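Local structure of probable tRNA pseudouridine synthase D (Methanosarcina mazei, 1Z2Z) at residues Glu29-Ile34 against Thr55-Asp60; Val185-Val190 against His271-Tyr276; Glu228-Tyr233 against Met243-Ile248; Thr315-Ser320 against Asn345-Ser350. The protein probably converts uridine-13 of transfer RNAs to pseudouridine, as a member of the TruD family of pseudouridine synthases. One frame throughout, in Å; residues are numbered along the deposited sequence.

Interaction 1 lies near the predicted active site: it joins the turn leading into strand 33-39 to the end of strand 49-57, and the side chain of D58 lies about 9 Å from that of D86, the predicted nucleophile. The other three lie away from that site, their centres 35 to 44 Å from that of interaction 1. Interaction 2 lies between interactions 3 and 4, whose centres are 47 Å apart. It is 24 Å from interaction 3 and 23 Å from interaction 4, centre to centre, with nearest atoms about 7 Å apart in both. Helix 238-249 of interaction 3 is followed in the chain by helix 263-287 of interaction 2. Interaction 4 ties two surface loops.

Interaction 1: residues Glu29-Ile34 against Thr55-Asp60; sequences EIEDFI and TKRDWD
R57 lays its extended side chain across I30 and ends against E31, joining the turn that leads into strand 33-39 to the end of strand 49-57, in the mixed sheet that forms the catalytic core of pseudouridine synthases. Both strands pair with strand 90-98. With CG anti to the backbone N (chi1 178°), the arginine reaches away from its strand and its successive atoms find different partners. CG rests on the methyl CG2 of I30, at 3.5 Å. One bond further, CD is 3.5 Å from OE2 of E31. NE donates to that same OE2 over 2.9 Å with an N-H...O angle of 153°, in a salt bridge that enters on the syn side of the carboxylate and nearly in the guanidinium plane. The two flat groups are nevertheless turned 33° apart. Beyond NE, CG1 of I30 lies over one face of the guanidinium, toward its rim, 3.2 Å from NH1; NH2 on the other arm has a long, weak ion pair with D112. A leucine in place of R57 would probably leave the E31 carboxylate without its charged mate and uncover one side of I30. K56, the residue before R57, hydrogen-bonds OG1 of T91 through NZ, with a second, weak bond to the backbone O of D86, and I30 also touches R88. D58 receives the other end of the isoleucine, whose methyl CD1 sits 3.7 Å from CB of D58.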
# COMPACT_ATOMS: atom_id res chain seq x y z
N GLU A 29 15.05 2.86 16.50
CA GLU A 29 14.59 3.55 17.69
C GLU A 29 13.22 4.17 17.45
O GLU A 29 13.03 4.88 16.47
CB GLU A 29 15.60 4.61 18.09
CG GLU A 29 16.84 3.98 18.66
CD GLU A 29 16.49 3.10 19.82
OE1 GLU A 29 17.24 2.11 20.09
OE2 GLU A 29 15.45 3.41 20.48
N ILE A 30 12.28 3.89 18.34
CA ILE A 30 10.93 4.41 18.20
C ILE A 30 10.94 5.78 17.51
O ILE A 30 10.30 5.95 16.49
CB ILE A 30 10.23 4.50 19.57
CG1 ILE A 30 10.52 3.23 20.39
CG2 ILE A 30 8.73 4.64 19.40
CD1 ILE A 30 9.99 1.94 19.79
N GLU A 31 11.68 6.74 18.04
CA GLU A 31 11.70 8.05 17.40
C GLU A 31 12.28 8.07 15.97
O GLU A 31 12.29 9.12 15.33
CB GLU A 31 12.45 9.07 18.26
CG GLU A 31 11.72 9.52 19.54
CD GLU A 31 11.60 8.41 20.57
OE1 GLU A 31 12.41 7.45 20.52
OE2 GLU A 31 10.70 8.51 21.45
N ASP A 32 12.75 6.94 15.45
CA ASP A 32 13.31 6.93 14.10
C ASP A 32 12.25 6.89 13.01
O ASP A 32 12.56 6.84 11.81
CB ASP A 32 14.26 5.74 13.91
CG ASP A 32 15.66 6.02 14.46
OD1 ASP A 32 16.51 5.12 14.37
OD2 ASP A 32 15.90 7.14 14.98
N PHE A 33 10.99 6.91 13.43
CA PHE A 33 9.88 6.89 12.50
C PHE A 33 8.76 7.77 13.02
O PHE A 33 7.86 7.29 13.69
CB PHE A 33 9.36 5.46 12.32
CG PHE A 33 8.76 5.21 10.96
CD1 PHE A 33 9.52 4.66 9.94
CD2 PHE A 33 7.45 5.58 10.69
CE1 PHE A 33 8.99 4.49 8.67
CE2 PHE A 33 6.91 5.40 9.42
CZ PHE A 33 7.69 4.86 8.41
N ILE A 34 8.83 9.06 12.71
CA ILE A 34 7.81 9.97 13.18
C ILE A 34 6.76 10.23 12.11
O ILE A 34 7.09 10.60 10.98
CB ILE A 34 8.44 11.26 13.66
CG1 ILE A 34 9.38 10.92 14.84
CG2 ILE A 34 7.37 12.28 14.04
CD1 ILE A 34 9.99 12.10 15.56
N THR A 55 -1.19 11.08 20.73
CA THR A 55 0.23 10.96 20.45
C THR A 55 0.62 9.70 21.15
O THR A 55 0.46 9.58 22.36
CB THR A 55 1.04 12.13 21.02
OG1 THR A 55 0.47 13.37 20.59
CG2 THR A 55 2.48 12.05 20.54
N LYS A 56 1.13 8.74 20.39
CA LYS A 56 1.49 7.47 20.98
C LYS A 56 2.89 7.03 20.61
O LYS A 56 3.41 7.34 19.54
CB LYS A 56 0.45 6.41 20.59
CG LYS A 56 0.41 6.04 19.11
CD LYS A 56 -0.78 5.13 18.83
CE LYS A 56 -0.45 4.15 17.73
NZ LYS A 56 0.28 4.82 16.63
N ARG A 57 3.52 6.30 21.52
CA ARG A 57 4.87 5.84 21.31
C ARG A 57 4.91 4.33 21.42
O ARG A 57 4.64 3.76 22.48
CB ARG A 57 5.79 6.47 22.34
CG ARG A 57 7.23 6.02 22.23
CD ARG A 57 8.15 6.78 23.18
NE ARG A 57 9.56 6.39 22.99
CZ ARG A 57 10.05 5.17 23.23
NH1 ARG A 57 11.33 4.92 23.01
NH2 ARG A 57 9.27 4.20 23.71
N ASP A 58 5.22 3.68 20.31
CA ASP A 58 5.30 2.23 20.29
C ASP A 58 4.02 1.54 20.78
O ASP A 58 4.08 0.52 21.47
CB ASP A 58 6.49 1.79 21.12
CG ASP A 58 6.80 0.34 20.93
OD1 ASP A 58 7.52 -0.25 21.78
OD2 ASP A 58 6.32 -0.23 19.93
N TRP A 59 2.87 2.10 20.43
CA TRP A 59 1.58 1.54 20.81
C TRP A 59 0.82 1.07 19.58
O TRP A 59 0.95 1.62 18.50
CB TRP A 59 0.70 2.59 21.49
CG TRP A 59 0.84 2.72 22.97
CD1 TRP A 59 1.75 3.47 23.64
CD2 TRP A 59 -0.06 2.20 23.96
NE1 TRP A 59 1.47 3.47 24.98
CE2 TRP A 59 0.38 2.70 25.21
CE3 TRP A 59 -1.17 1.36 23.91
CZ2 TRP A 59 -0.29 2.39 26.40
CZ3 TRP A 59 -1.83 1.06 25.09
CH2 TRP A 59 -1.39 1.57 26.33
N ASP A 60 -0.00 0.04 19.78
CA ASP A 60 -0.84 -0.52 18.74
C ASP A 60 -2.22 0.09 18.94
O ASP A 60 -2.83 -0.08 20.01
CB ASP A 60 -0.94 -2.03 18.91
CG ASP A 60 -1.87 -2.65 17.90
OD1 ASP A 60 -2.71 -3.48 18.30
OD2 ASP A 60 -1.75 -2.33 16.70

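Interaction 2: residues Val185-Val190 against His271-Tyr276; sequences VGKAIV and HGYQSY
One face of the Y273 ring is covered by K187 of helix 182-191. CA of K187 stands nearly over the ring centre, 3.9 Å from the centroid and 12° off the normal, a CH-pi contact. The aliphatic part of the lysine continues the cover: CB lies 3.6 Å from CD1 of Y273, and CG carries on over CE1 toward the hydroxyl end. Because the lysine chain is extended, its methylenes lie on the ring while the ammonium end leads away from helix 263-287. V190 sets its methyl CG2 3.9 Å from CD2 of the tyrosine, the two side chains crossing at about a right angle. G186, just before K187 and one turn before V190, brings its backbone close: its carbonyl carbon is 3.7 Å from CB of Y273, and a side chain on G186 would point into the tyrosine.

The tyrosine's CG is anti to its backbone N (chi1 -176°), which directs the ring at helix 182-191. Within helix 263-287, OG of S275 donates to the carbonyl O of H271 over 2.9 Å, and its backbone N reaches the same oxygen from the opposite face. V185, A188 and I189 pack on A197 of helix 194-202. The short axes approach to 7.9 Å at 103°, a near-perpendicular helix crossing in which glycine backbone on one helix meets an aromatic side chain from the other.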
# COMPACT_ATOMS: atom_id res chain seq x y z
N VAL A 185 -3.25 -15.68 -6.63
CA VAL A 185 -4.55 -16.31 -6.71
C VAL A 185 -5.35 -15.73 -7.87
O VAL A 185 -6.05 -16.45 -8.59
CB VAL A 185 -5.32 -16.12 -5.39
CG1 VAL A 185 -6.70 -16.76 -5.47
CG2 VAL A 185 -4.53 -16.73 -4.25
N GLY A 186 -5.24 -14.42 -8.05
CA GLY A 186 -5.95 -13.75 -9.12
C GLY A 186 -5.47 -14.21 -10.48
O GLY A 186 -6.19 -14.11 -11.48
N LYS A 187 -4.25 -14.73 -10.53
CA LYS A 187 -3.69 -15.20 -11.79
C LYS A 187 -4.26 -16.56 -12.17
O LYS A 187 -4.47 -16.83 -13.35
CB LYS A 187 -2.16 -15.28 -11.69
CG LYS A 187 -1.49 -15.63 -13.01
CD LYS A 187 0.01 -15.84 -12.83
CE LYS A 187 0.64 -16.34 -14.13
NZ LYS A 187 2.06 -16.76 -13.92
N ALA A 188 -4.51 -17.41 -11.18
CA ALA A 188 -5.05 -18.73 -11.45
C ALA A 188 -6.51 -18.64 -11.89
O ALA A 188 -6.94 -19.34 -12.81
CB ALA A 188 -4.93 -19.61 -10.22
N ILE A 189 -7.28 -17.78 -11.24
CA ILE A 189 -8.69 -17.63 -11.58
C ILE A 189 -8.83 -17.21 -13.05
O ILE A 189 -9.55 -17.86 -13.81
CB ILE A 189 -9.38 -16.61 -10.65
CG1 ILE A 189 -9.10 -16.96 -9.19
CG2 ILE A 189 -10.88 -16.66 -10.84
CD1 ILE A 189 -9.60 -15.92 -8.22
N VAL A 190 -8.15 -16.14 -13.43
CA VAL A 190 -8.17 -15.63 -14.81
C VAL A 190 -7.91 -16.75 -15.82
O VAL A 190 -8.65 -16.91 -16.80
CB VAL A 190 -7.10 -14.53 -15.01
CG1 VAL A 190 -6.92 -14.23 -16.49
CG2 VAL A 190 -7.51 -13.27 -14.27
N HIS A 271 -7.84 -8.07 -8.26
CA HIS A 271 -7.27 -6.73 -8.17
C HIS A 271 -5.76 -6.83 -7.93
O HIS A 271 -4.98 -5.96 -8.35
CB HIS A 271 -7.94 -5.94 -7.03
CG HIS A 271 -7.35 -4.58 -6.80
ND1 HIS A 271 -6.13 -4.39 -6.20
CD2 HIS A 271 -7.83 -3.34 -7.07
CE1 HIS A 271 -5.88 -3.10 -6.10
NE2 HIS A 271 -6.90 -2.44 -6.63
N GLY A 272 -5.35 -7.89 -7.25
CA GLY A 272 -3.94 -8.09 -7.00
C GLY A 272 -3.27 -8.32 -8.34
O GLY A 272 -2.43 -7.52 -8.77
N TYR A 273 -3.66 -9.41 -9.02
CA TYR A 273 -3.11 -9.77 -10.33
C TYR A 273 -3.06 -8.58 -11.26
O TYR A 273 -2.23 -8.53 -12.16
CB TYR A 273 -3.94 -10.87 -10.99
CG TYR A 273 -3.36 -11.36 -12.30
CD1 TYR A 273 -2.04 -11.79 -12.38
CD2 TYR A 273 -4.15 -11.43 -13.45
CE1 TYR A 273 -1.51 -12.28 -13.58
CE2 TYR A 273 -3.63 -11.92 -14.65
CZ TYR A 273 -2.31 -12.35 -14.71
OH TYR A 273 -1.80 -12.84 -15.89
N GLN A 274 -3.97 -7.64 -11.03
CA GLN A 274 -4.02 -6.43 -11.83
C GLN A 274 -2.90 -5.51 -11.40
O GLN A 274 -2.20 -4.91 -12.22
CB GLN A 274 -5.35 -5.71 -11.64
CG GLN A 274 -6.44 -6.28 -12.50
CD GLN A 274 -7.74 -5.54 -12.34
OE1 GLN A 274 -8.70 -5.80 -13.06
NE2 GLN A 274 -7.79 -4.61 -11.39
N SER A 275 -2.75 -5.38 -10.08
CA SER A 275 -1.70 -4.54 -9.54
C SER A 275 -0.36 -5.10 -10.01
O SER A 275 0.56 -4.36 -10.31
CB SER A 275 -1.81 -4.52 -8.02
OG SER A 275 -3.06 -3.97 -7.64
N TYR A 276 -0.29 -6.42 -10.11
CA TYR A 276 0.92 -7.08 -10.56
C TYR A 276 1.27 -6.59 -11.97
O TYR A 276 2.36 -6.03 -12.20
CB TYR A 276 0.69 -8.58 -10.60
CG TYR A 276 1.79 -9.35 -11.27
CD1 TYR A 276 3.05 -9.47 -10.69
CD2 TYR A 276 1.56 -9.99 -12.49
CE1 TYR A 276 4.05 -10.23 -11.30
CE2 TYR A 276 2.55 -10.74 -13.11
CZ TYR A 276 3.78 -10.86 -12.51
OH TYR A 276 4.75 -11.61 -13.13

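Interaction 3: residues Glu228-Tyr233 against Met243-Ile248; sequences EGLKTY and MMNHLI
M244 fits its side chain between G229 and Y233, at the centre of a helical hairpin made by helices 226-232 and 238-249. The two short axes run antiparallel at 152° and come within 9.8 Å of each other. The residue is modelled as selenomethionine, and its selenium is placed squarely above the Y233 ring, 4.1 Å from the centroid and 8° off the ring normal: a Met-aromatic contact made over the face. The chain bends at its last torsion (chi3 97°), turning the terminal methyl aside, and CE comes 3.9 Å from CA of G229. The glycine has no side chain to bar that approach. This inner side is buried, and V220 of helix 213-223 and I202 also touch M244.

Toward solvent the contact is less enclosed. L230 and N245 are both partly exposed there, and their mutual contact is doubtful because the model brings their atoms too close; more securely, L230 sends CD1 back to CB of M244 at 4.3 Å. On the inner side the tyrosine is anchored at its polar end as well, its OH hydrogen-bonded to the backbone oxygen of I202.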
# COMPACT_ATOMS: atom_id res chain seq x y z
N GLU A 228 -8.11 -32.48 8.23
CA GLU A 228 -7.03 -32.28 9.19
C GLU A 228 -6.77 -30.79 9.31
O GLU A 228 -6.57 -30.27 10.41
CB GLU A 228 -5.76 -33.00 8.72
CG GLU A 228 -4.59 -32.93 9.68
CD GLU A 228 -4.83 -33.69 10.97
OE1 GLU A 228 -4.03 -33.52 11.93
OE2 GLU A 228 -5.80 -34.47 11.04
N GLY A 229 -6.77 -30.10 8.17
CA GLY A 229 -6.53 -28.67 8.15
C GLY A 229 -7.48 -27.91 9.05
O GLY A 229 -7.09 -26.93 9.69
N LEU A 230 -8.73 -28.34 9.09
CA LEU A 230 -9.73 -27.69 9.94
C LEU A 230 -9.47 -28.10 11.39
O LEU A 230 -10.18 -27.67 12.30
CB LEU A 230 -11.14 -28.12 9.53
CG LEU A 230 -12.29 -27.20 9.92
CD1 LEU A 230 -12.52 -26.21 8.78
CD2 LEU A 230 -13.56 -28.00 10.18
N LYS A 231 -8.46 -28.94 11.60
CA LYS A 231 -8.09 -29.42 12.92
C LYS A 231 -6.76 -28.81 13.39
O LYS A 231 -6.52 -28.70 14.59
CB LYS A 231 -7.98 -30.95 12.92
CG LYS A 231 -7.58 -31.59 14.25
CD LYS A 231 -8.75 -31.70 15.23
CE LYS A 231 -8.29 -32.19 16.60
NZ LYS A 231 -7.41 -31.20 17.29
N THR A 232 -5.92 -28.42 12.43
CA THR A 232 -4.61 -27.84 12.72
C THR A 232 -4.57 -26.30 12.58
O THR A 232 -3.92 -25.61 13.38
CB THR A 232 -3.50 -28.50 11.81
OG1 THR A 232 -2.20 -28.00 12.17
CG2 THR A 232 -3.75 -28.21 10.33
N TYR A 233 -5.27 -25.77 11.59
CA TYR A 233 -5.30 -24.33 11.35
C TYR A 233 -5.85 -23.53 12.53
O TYR A 233 -6.98 -23.76 12.99
CB TYR A 233 -6.12 -24.00 10.10
CG TYR A 233 -5.40 -24.18 8.77
CD1 TYR A 233 -4.81 -25.40 8.42
CD2 TYR A 233 -5.38 -23.15 7.83
CE1 TYR A 233 -4.23 -25.59 7.16
CE2 TYR A 233 -4.80 -23.32 6.57
CZ TYR A 233 -4.24 -24.55 6.24
OH TYR A 233 -3.71 -24.74 4.98
N MSE A 243 -13.31 -21.94 3.98
CA MSE A 243 -13.16 -22.55 2.66
C MSE A 243 -12.95 -24.05 2.68
O MSE A 243 -13.42 -24.78 1.79
CB MSE A 243 -12.01 -21.90 1.90
CG MSE A 243 -12.21 -20.44 1.68
SE MSE A 243 -10.85 -19.69 0.58
CE MSE A 243 -11.10 -20.77 -1.01
N MSE A 244 -12.22 -24.53 3.67
CA MSE A 244 -11.96 -25.95 3.77
C MSE A 244 -13.24 -26.68 4.11
O MSE A 244 -13.47 -27.79 3.65
CB MSE A 244 -10.88 -26.20 4.81
CG MSE A 244 -9.57 -25.49 4.47
SE MSE A 244 -8.12 -25.93 5.66
CE MSE A 244 -7.27 -27.28 4.58
N ASN A 245 -14.09 -26.04 4.92
CA ASN A 245 -15.36 -26.67 5.28
C ASN A 245 -16.21 -26.92 4.04
O ASN A 245 -16.79 -28.00 3.89
CB ASN A 245 -16.14 -25.81 6.27
CG ASN A 245 -15.57 -25.88 7.67
OD1 ASN A 245 -15.37 -26.96 8.22
ND2 ASN A 245 -15.32 -24.72 8.27
N HIS A 246 -16.29 -25.92 3.17
CA HIS A 246 -17.07 -26.00 1.93
C HIS A 246 -16.54 -27.10 1.04
O HIS A 246 -17.22 -27.56 0.13
CB HIS A 246 -16.98 -24.68 1.15
CG HIS A 246 -17.79 -24.67 -0.11
ND1 HIS A 246 -19.15 -24.46 -0.11
CD2 HIS A 246 -17.44 -24.87 -1.40
CE1 HIS A 246 -19.60 -24.53 -1.35
NE2 HIS A 246 -18.58 -24.78 -2.15
N LEU A 247 -15.30 -27.50 1.30
CA LEU A 247 -14.66 -28.54 0.52
C LEU A 247 -14.80 -29.92 1.16
O LEU A 247 -14.35 -30.91 0.59
CB LEU A 247 -13.19 -28.20 0.32
CG LEU A 247 -12.93 -26.97 -0.56
CD1 LEU A 247 -11.46 -26.59 -0.47
CD2 LEU A 247 -13.32 -27.27 -2.00
N ILE A 248 -15.40 -29.98 2.35
CA ILE A 248 -15.59 -31.27 3.02
C ILE A 248 -16.90 -31.91 2.57
O ILE A 248 -17.00 -33.13 2.44
CB ILE A 248 -15.60 -31.14 4.58
CG1 ILE A 248 -16.92 -30.53 5.06
CG2 ILE A 248 -14.43 -30.30 5.05
CD1 ILE A 248 -17.19 -30.71 6.54

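Interaction 4: residues Thr315-Ser320 against Asn345-Ser350; sequences TEKVTS and NTEFAS
K317 and E347 both leave their backbones with CG opposite the amide nitrogen (chi1 -169° and 180°), and both chains stay extended, which carries the lysine across to residues 347-350. The tip of K317 is gathered in by several oxygens. NZ donates to OG of S350 over 3.1 Å, and a weaker bond of 3.4 Å runs from NZ to the backbone O of F348. The E347 carboxylate comes alongside the lysine: OE2 is 3.5 Å from the methylene CD and 4.0 Å from NZ, a long salt bridge whose negative charge would be expected to favour the protonated amine. These are irregular surface loops of the TruD family region, one running up to helix 323-330 and the other to helix 352-363. G298 links both loops, with backbone hydrogen bonds to V318 and to S350. A methionine in place of K317 has no ammonium group, which is likely to leave the E347 carboxylate without this positive partner and the S350 hydroxyl free to turn. OE2 of E357 in helix 352-363 accepts a hydrogen bond from the backbone N of A349. The methylene CE of K317 passes 3.6 Å from N of S350.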
# COMPACT_ATOMS: atom_id res chain seq x y z
N THR A 315 -11.00 10.05 -18.55
CA THR A 315 -9.65 9.93 -19.09
C THR A 315 -9.53 10.36 -20.54
O THR A 315 -9.93 9.63 -21.44
CB THR A 315 -9.14 8.48 -18.98
OG1 THR A 315 -10.14 7.58 -19.46
CG2 THR A 315 -8.78 8.15 -17.55
N GLU A 316 -8.96 11.54 -20.75
CA GLU A 316 -8.75 12.08 -22.10
C GLU A 316 -7.49 11.48 -22.70
O GLU A 316 -6.46 11.36 -22.03
CB GLU A 316 -8.59 13.61 -22.05
CG GLU A 316 -8.52 14.26 -23.43
CD GLU A 316 -8.47 15.78 -23.37
OE1 GLU A 316 -9.31 16.38 -22.64
OE2 GLU A 316 -7.61 16.39 -24.05
N LYS A 317 -7.55 11.10 -23.97
CA LYS A 317 -6.40 10.52 -24.65
C LYS A 317 -5.61 11.58 -25.42
O LYS A 317 -6.16 12.28 -26.27
CB LYS A 317 -6.86 9.41 -25.59
CG LYS A 317 -5.74 8.56 -26.14
CD LYS A 317 -6.30 7.30 -26.77
CE LYS A 317 -5.21 6.30 -27.09
NZ LYS A 317 -5.82 5.02 -27.53
N VAL A 318 -4.33 11.72 -25.10
CA VAL A 318 -3.47 12.70 -25.76
C VAL A 318 -3.08 12.25 -27.17
O VAL A 318 -2.82 11.07 -27.41
CB VAL A 318 -2.18 12.97 -24.93
CG1 VAL A 318 -1.61 11.66 -24.43
CG2 VAL A 318 -1.14 13.71 -25.77
N THR A 319 -3.05 13.20 -28.11
CA THR A 319 -2.68 12.91 -29.50
C THR A 319 -1.50 13.75 -29.96
O THR A 319 -0.87 14.44 -29.16
CB THR A 319 -3.85 13.15 -30.47
OG1 THR A 319 -4.36 14.48 -30.29
CG2 THR A 319 -4.97 12.14 -30.25
N SER A 320 -1.21 13.69 -31.25
CA SER A 320 -0.09 14.43 -31.83
C SER A 320 -0.31 15.93 -31.85
O SER A 320 0.62 16.70 -32.11
CB SER A 320 0.17 13.94 -33.26
OG SER A 320 0.49 12.56 -33.27
N ASN A 345 -12.63 -3.88 -19.89
CA ASN A 345 -13.14 -2.57 -20.30
C ASN A 345 -11.93 -1.64 -20.32
O ASN A 345 -12.04 -0.43 -20.11
CB ASN A 345 -14.18 -2.11 -19.26
CG ASN A 345 -14.88 -0.79 -19.62
OD1 ASN A 345 -14.30 0.29 -19.49
ND2 ASN A 345 -16.13 -0.89 -20.05
N THR A 346 -10.76 -2.23 -20.59
CA THR A 346 -9.51 -1.48 -20.63
C THR A 346 -9.29 -0.86 -21.99
O THR A 346 -9.60 -1.47 -23.02
CB THR A 346 -8.29 -2.36 -20.33
OG1 THR A 346 -8.54 -3.16 -19.15
CG2 THR A 346 -7.05 -1.49 -20.10
N GLU A 347 -8.72 0.34 -21.99
CA GLU A 347 -8.43 1.07 -23.20
C GLU A 347 -6.92 1.27 -23.31
O GLU A 347 -6.38 2.22 -22.75
CB GLU A 347 -9.11 2.44 -23.17
CG GLU A 347 -8.88 3.30 -24.40
CD GLU A 347 -9.19 4.76 -24.13
OE1 GLU A 347 -10.24 5.05 -23.52
OE2 GLU A 347 -8.39 5.63 -24.54
N PHE A 348 -6.25 0.36 -24.01
CA PHE A 348 -4.80 0.47 -24.17
C PHE A 348 -4.47 1.84 -24.76
O PHE A 348 -5.29 2.42 -25.46
CB PHE A 348 -4.28 -0.63 -25.11
CG PHE A 348 -4.73 -2.01 -24.74
CD1 PHE A 348 -5.04 -2.32 -23.41
CD2 PHE A 348 -4.85 -3.00 -25.71
CE1 PHE A 348 -5.45 -3.62 -23.06
CE2 PHE A 348 -5.26 -4.30 -25.37
CZ PHE A 348 -5.56 -4.60 -24.04
N ALA A 349 -3.29 2.36 -24.45
CA ALA A 349 -2.88 3.66 -24.97
C ALA A 349 -2.35 3.50 -26.40
O ALA A 349 -2.27 2.39 -26.92
CB ALA A 349 -1.80 4.25 -24.07
N SER A 350 -2.01 4.61 -27.05
CA SER A 350 -1.49 4.55 -28.41
C SER A 350 -0.10 5.14 -28.50
O SER A 350 0.31 5.91 -27.63
CB SER A 350 -2.41 5.30 -29.38
OG SER A 350 -3.61 4.58 -29.62